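Long-range contacts in CRISPR-associated protein, Cse2 family (PDB 3WA8), which probably binds G-rich crRNA sequences and stabilises the R-loop as the small Cse2 (CasB) subunit of a type I-E CRISPR surveillance complex: residues Ala114-Ala119 with Gln150-Gln155; Gly110-Gln115 with Asp156-Tyr161. All blocks are in the same frame, centred on the assembly; numbering follows the deposited sequence.

Contact 1 (Ala114-Ala119 with Gln150-Gln155); sequences AQLYLA and QLIESQ
L116 and I152 mark the nearest approach of the two backbones, with L116 CA 5.9 Å from I152 CA. This is helix-helix packing within the all-helical Cse2 fold: the C-terminal end of helix 109-119 lies against the end of helix 141-154. No hydrogen bond crosses, and the contact rests on van der Waals packing. L116 carries most of it. Its CG is anti to the backbone N (chi1 163°), and its two methyls take different partners. L116 CD2 sits 3.9 Å from I152 CG1, where the two side chains cross at about a right angle. The same methyl is 4.0 Å from L151 CB. L116 CD1 turns to the helix end. It lies 3.9 Å from the carbonyl O of L151 and 3.6 Å from Q155 CG. An alanine here would keep only CB, and the loss of both methyls would probably open a gap between the helices and leave L151 CB, I152 CG1 and Q155 CG without this apolar partner. Beyond the two segments, L116 also touches I126 of helix 124-135, and I152 touches I160. The last partner is Q155, near the end of helix 141-154. Its side chain bends at chi2 (-59°), which turns CD toward A119. Q155 NE2 lies 3.5 Å from A119 CB.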
loop_
_atom_site.group_PDB
_atom_site.type_symbol
_atom_site.label_atom_id
_atom_site.label_comp_id
_atom_site.label_asym_id
_atom_site.label_seq_id
_atom_site.Cartn_x
_atom_site.Cartn_y
_atom_site.Cartn_z
ATOM N N ALA A 114 -2.282 10.052 7.321
ATOM C CA ALA A 114 -2.704 11.281 7.965
ATOM C C ALA A 114 -4.069 11.082 8.588
ATOM O O ALA A 114 -4.330 11.554 9.696
ATOM C CB ALA A 114 -2.743 12.402 6.988
ATOM N N GLN A 115 -4.939 10.366 7.883
ATOM C CA GLN A 115 -6.290 10.118 8.367
ATOM C C GLN A 115 -6.223 9.353 9.683
ATOM O O GLN A 115 -6.990 9.631 10.618
ATOM C CB GLN A 115 -7.103 9.349 7.324
ATOM C CG GLN A 115 -7.676 10.221 6.247
ATOM C CD GLN A 115 -8.375 9.439 5.171
ATOM O OE1 GLN A 115 -7.833 8.487 4.629
ATOM N NE2 GLN A 115 -9.573 9.863 4.826
ATOM N N LEU A 116 -5.294 8.397 9.746
ATOM C CA LEU A 116 -5.066 7.610 10.938
ATOM C C LEU A 116 -4.537 8.522 12.050
ATOM O O LEU A 116 -5.055 8.519 13.183
ATOM C CB LEU A 116 -4.090 6.500 10.618
ATOM C CG LEU A 116 -3.435 5.834 11.802
ATOM C CD1 LEU A 116 -4.450 4.987 12.554
ATOM C CD2 LEU A 116 -2.288 5.015 11.323
ATOM N N TYR A 117 -3.537 9.328 11.710
ATOM C CA TYR A 117 -2.980 10.305 12.623
ATOM C C TYR A 117 -4.063 11.151 13.275
ATOM O O TYR A 117 -4.092 11.286 14.498
ATOM C CB TYR A 117 -2.019 11.171 11.842
ATOM C CG TYR A 117 -1.426 12.338 12.568
ATOM C CD1 TYR A 117 -0.558 12.152 13.630
ATOM C CD2 TYR A 117 -1.691 13.629 12.157
ATOM C CE1 TYR A 117 0.011 13.220 14.279
ATOM C CE2 TYR A 117 -1.134 14.712 12.806
ATOM C CZ TYR A 117 -0.278 14.503 13.866
ATOM O OH TYR A 117 0.289 15.572 14.515
ATOM N N LEU A 118 -4.967 11.702 12.468
ATOM C CA LEU A 118 -6.018 12.592 12.978
ATOM C C LEU A 118 -7.057 11.839 13.794
ATOM O O LEU A 118 -7.602 12.371 14.756
ATOM C CB LEU A 118 -6.700 13.350 11.839
ATOM C CG LEU A 118 -5.878 14.378 11.053
ATOM C CD1 LEU A 118 -6.365 14.458 9.625
ATOM C CD2 LEU A 118 -5.879 15.763 11.688
ATOM N N ALA A 119 -7.325 10.598 13.407
ATOM C CA ALA A 119 -8.235 9.731 14.153
ATOM C C ALA A 119 -7.724 9.452 15.573
ATOM O O ALA A 119 -8.516 9.229 16.481
ATOM C CB ALA A 119 -8.474 8.419 13.394
ATOM N N GLN A 150 -1.284 -2.349 9.166
ATOM C CA GLN A 150 -1.934 -2.872 10.343
ATOM C C GLN A 150 -2.559 -1.769 11.211
ATOM O O GLN A 150 -3.716 -1.881 11.624
ATOM C CB GLN A 150 -0.923 -3.639 11.161
ATOM C CG GLN A 150 -0.941 -5.102 10.930
ATOM C CD GLN A 150 -1.140 -5.782 12.248
ATOM O OE1 GLN A 150 -1.288 -5.107 13.277
ATOM N NE2 GLN A 150 -1.151 -7.116 12.248
ATOM N N LEU A 151 -1.801 -0.705 11.496
ATOM C CA LEU A 151 -2.365 0.368 12.289
ATOM C C LEU A 151 -3.529 0.997 11.561
ATOM O O LEU A 151 -4.613 1.108 12.130
ATOM C CB LEU A 151 -1.326 1.405 12.686
ATOM C CG LEU A 151 -0.500 1.034 13.914
ATOM C CD1 LEU A 151 0.545 2.087 14.162
ATOM C CD2 LEU A 151 -1.368 0.873 15.120
ATOM N N ILE A 152 -3.313 1.376 10.310
ATOM C CA ILE A 152 -4.372 1.923 9.487
ATOM C C ILE A 152 -5.666 1.086 9.517
ATOM O O ILE A 152 -6.764 1.648 9.625
ATOM C CB ILE A 152 -3.907 2.065 8.048
ATOM C CG1 ILE A 152 -2.810 3.111 7.966
ATOM C CG2 ILE A 152 -5.049 2.469 7.147
ATOM C CD1 ILE A 152 -1.941 2.974 6.766
ATOM N N GLU A 153 -5.528 -0.242 9.438
ATOM C CA GLU A 153 -6.671 -1.173 9.363
ATOM C C GLU A 153 -7.438 -1.260 10.684
ATOM O O GLU A 153 -8.594 -1.647 10.707
ATOM C CB GLU A 153 -6.208 -2.567 8.922
ATOM C CG GLU A 153 -5.663 -2.648 7.480
ATOM C CD GLU A 153 -6.664 -3.187 6.465
ATOM O OE1 GLU A 153 -7.715 -3.722 6.863
ATOM O OE2 GLU A 153 -6.391 -3.110 5.251
ATOM N N SER A 154 -6.794 -0.889 11.782
ATOM C CA SER A 154 -7.480 -0.721 13.050
ATOM C C SER A 154 -8.545 0.343 13.007
ATOM O O SER A 154 -9.538 0.217 13.711
ATOM C CB SER A 154 -6.506 -0.348 14.161
ATOM O OG SER A 154 -5.724 -1.463 14.519
ATOM N N GLN A 155 -8.336 1.420 12.251
ATOM C CA GLN A 155 -9.435 2.377 12.071
ATOM C C GLN A 155 -10.313 1.814 10.995
ATOM O O GLN A 155 -9.846 1.349 9.963
ATOM C CB GLN A 155 -8.978 3.774 11.687
ATOM C CG GLN A 155 -8.048 4.404 12.668
ATOM C CD GLN A 155 -8.635 4.535 14.027
ATOM O OE1 GLN A 155 -8.077 4.034 15.001
ATOM N NE2 GLN A 155 -9.761 5.220 14.117
#

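Contact 2 (Gly110-Gln115 with Asp156-Tyr161); sequences GHAIAQ and DDIRIY
I158 and I160 belong to the linker that joins helix 141-154 to helix 162-170, and here that linker runs past A112 and Q115 of helix 109-119. The backbones come nearest at A112 and I160, whose CA atoms are 6.2 Å apart. I158 makes the main contact. Its CB points toward the helix, and its two branches meet different parts of it. The CG1 branch goes to Q115: I158 CD1 is 3.8 Å from Q115 CB. The CG2 methyl reaches two oxygens, with I158 CG2 3.7 Å from Q115 OE1 and 3.9 Å from A112 O. These are packing contacts. The side chains of Q115 and I158 lie side by side and run antiparallel. Q115 is extended at chi2 (175°), with CD anti to CA, and its OE1 meets the CG2 methyl.

In this Cse2 protein the linker has no regular helix or strand, so the contact is a loop packed on a helix rather than a pair of helices. It is largely buried. The small side chain of A112 faces the linker and meets both its backbone and its side chains. A112 CB is 4.0 Å from R159 O and 4.0 Å from I158 CG2. I160 adds a looser touch, its CG1 being 4.5 Å from A112 CB. I158 also packs on I152 of helix 141-154. The far end of the R159 side chain leads away from helix 109-119, and R159 CG lies over one face of the Y161 ring. Y161 occupies the N-cap position of helix 162-170.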
loop_
_atom_site.group_PDB
_atom_site.type_symbol
_atom_site.label_atom_id
_atom_site.label_comp_id
_atom_site.label_asym_id
_atom_site.label_seq_id
_atom_site.Cartn_x
_atom_site.Cartn_y
_atom_site.Cartn_z
ATOM N N GLY A 110 0.305 8.269 2.131
ATOM C CA GLY A 110 0.465 9.443 2.963
ATOM C C GLY A 110 -0.905 9.923 3.418
ATOM O O GLY A 110 -1.142 10.152 4.620
ATOM N N HIS A 111 -1.837 10.049 2.478
ATOM C CA HIS A 111 -3.168 10.495 2.880
ATOM C C HIS A 111 -3.810 9.519 3.885
ATOM O O HIS A 111 -4.410 9.961 4.878
ATOM C CB HIS A 111 -4.068 10.785 1.685
ATOM C CG HIS A 111 -5.496 11.048 2.055
ATOM N ND1 HIS A 111 -5.958 12.294 2.413
ATOM C CD2 HIS A 111 -6.569 10.222 2.108
ATOM C CE1 HIS A 111 -7.251 12.228 2.667
ATOM N NE2 HIS A 111 -7.643 10.977 2.499
ATOM N N ALA A 112 -3.670 8.209 3.647
ATOM C CA ALA A 112 -4.286 7.225 4.546
ATOM C C ALA A 112 -3.697 7.405 5.949
ATOM O O ALA A 112 -4.442 7.438 6.944
ATOM C CB ALA A 112 -4.106 5.808 4.041
ATOM N N ILE A 113 -2.372 7.596 6.010
ATOM C CA ILE A 113 -1.681 7.690 7.280
ATOM C C ILE A 113 -2.099 8.951 8.046
ATOM O O ILE A 113 -2.276 8.917 9.284
ATOM C CB ILE A 113 -0.155 7.571 7.111
ATOM C CG1 ILE A 113 0.216 6.135 6.771
ATOM C CG2 ILE A 113 0.600 7.954 8.402
ATOM C CD1 ILE A 113 1.495 6.018 5.997
ATOM N N ALA A 114 -2.282 10.052 7.321
ATOM C CA ALA A 114 -2.704 11.281 7.965
ATOM C C ALA A 114 -4.069 11.082 8.588
ATOM O O ALA A 114 -4.330 11.554 9.696
ATOM C CB ALA A 114 -2.743 12.402 6.988
ATOM N N GLN A 115 -4.939 10.366 7.883
ATOM C CA GLN A 115 -6.290 10.118 8.367
ATOM C C GLN A 115 -6.223 9.353 9.683
ATOM O O GLN A 115 -6.990 9.631 10.618
ATOM C CB GLN A 115 -7.103 9.349 7.324
ATOM C CG GLN A 115 -7.676 10.221 6.247
ATOM C CD GLN A 115 -8.375 9.439 5.171
ATOM O OE1 GLN A 115 -7.833 8.487 4.629
ATOM N NE2 GLN A 115 -9.573 9.863 4.826
ATOM N N ASP A 156 -11.603 1.838 11.236
ATOM C CA ASP A 156 -12.475 1.075 10.377
ATOM C C ASP A 156 -12.643 1.755 9.010
ATOM O O ASP A 156 -12.726 1.079 7.975
ATOM C CB ASP A 156 -13.820 0.887 11.071
ATOM C CG ASP A 156 -14.660 -0.124 10.388
ATOM O OD1 ASP A 156 -14.133 -0.810 9.482
ATOM O OD2 ASP A 156 -15.844 -0.237 10.763
ATOM N N ASP A 157 -12.635 3.090 9.037
ATOM C CA ASP A 157 -13.210 3.902 7.989
ATOM C C ASP A 157 -12.187 4.408 6.997
ATOM O O ASP A 157 -12.531 5.207 6.142
ATOM C CB ASP A 157 -13.919 5.102 8.622
ATOM C CG ASP A 157 -14.879 4.692 9.739
ATOM O OD1 ASP A 157 -14.666 3.615 10.349
ATOM O OD2 ASP A 157 -15.860 5.434 10.015
ATOM N N ILE A 158 -10.937 3.973 7.099
ATOM C CA ILE A 158 -9.901 4.511 6.230
ATOM C C ILE A 158 -9.584 3.602 5.055
ATOM O O ILE A 158 -9.207 2.444 5.231
ATOM C CB ILE A 158 -8.616 4.754 7.006
ATOM C CG1 ILE A 158 -8.860 5.845 8.042
ATOM C CG2 ILE A 158 -7.470 5.132 6.056
ATOM C CD1 ILE A 158 -7.731 6.043 8.986
ATOM N N ARG A 159 -9.736 4.139 3.852
ATOM C CA ARG A 159 -9.494 3.384 2.634
ATOM C C ARG A 159 -8.020 3.390 2.288
ATOM O O ARG A 159 -7.415 4.429 2.356
ATOM C CB ARG A 159 -10.295 4.003 1.484
ATOM C CG ARG A 159 -9.879 3.517 0.112
ATOM C CD ARG A 159 -11.003 3.571 -0.908
ATOM N NE ARG A 159 -10.538 3.084 -2.204
ATOM C CZ ARG A 159 -11.116 3.368 -3.367
ATOM N NH1 ARG A 159 -12.211 4.121 -3.434
ATOM N NH2 ARG A 159 -10.595 2.888 -4.478
ATOM N N ILE A 160 -7.456 2.241 1.912
ATOM C CA ILE A 160 -6.090 2.187 1.363
ATOM C C ILE A 160 -6.176 1.876 -0.113
ATOM O O ILE A 160 -6.664 0.798 -0.474
ATOM C CB ILE A 160 -5.238 1.061 1.991
ATOM C CG1 ILE A 160 -4.785 1.448 3.398
ATOM C CG2 ILE A 160 -4.018 0.764 1.139
ATOM C CD1 ILE A 160 -4.351 0.272 4.226
ATOM N N TYR A 161 -5.715 2.781 -0.975
ATOM C CA TYR A 161 -5.760 2.491 -2.401
ATOM C C TYR A 161 -4.621 1.546 -2.804
ATOM O O TYR A 161 -3.480 1.968 -3.035
ATOM C CB TYR A 161 -5.790 3.763 -3.234
ATOM C CG TYR A 161 -6.888 4.714 -2.843
ATOM C CD1 TYR A 161 -8.032 4.865 -3.628
ATOM C CD2 TYR A 161 -6.789 5.493 -1.699
ATOM C CE1 TYR A 161 -9.066 5.783 -3.274
ATOM C CE2 TYR A 161 -7.814 6.406 -1.332
ATOM C CZ TYR A 161 -8.937 6.532 -2.121
ATOM O OH TYR A 161 -9.899 7.422 -1.755
#

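Overall arrangement
From the N terminus, the chain reaches helix 109-119 first, and both contacts start there. It then passes through helix 124-135 and into helix 141-154. Residues 150-155, at the end of that helix, close contact 1, with 30 residues between its segments. The linker 156-161 follows directly and closes contact 2 on an earlier part of helix 109-119, with 40 residues between. The loop of contact 1 therefore lies within that of contact 2, and the two share A114 and Q115. They also touch: I152 packs on I113, and I158 CD1 lies against L116 N. Together they tie helix 109-119 to helix 141-154 and to the linker entering helix 162-170.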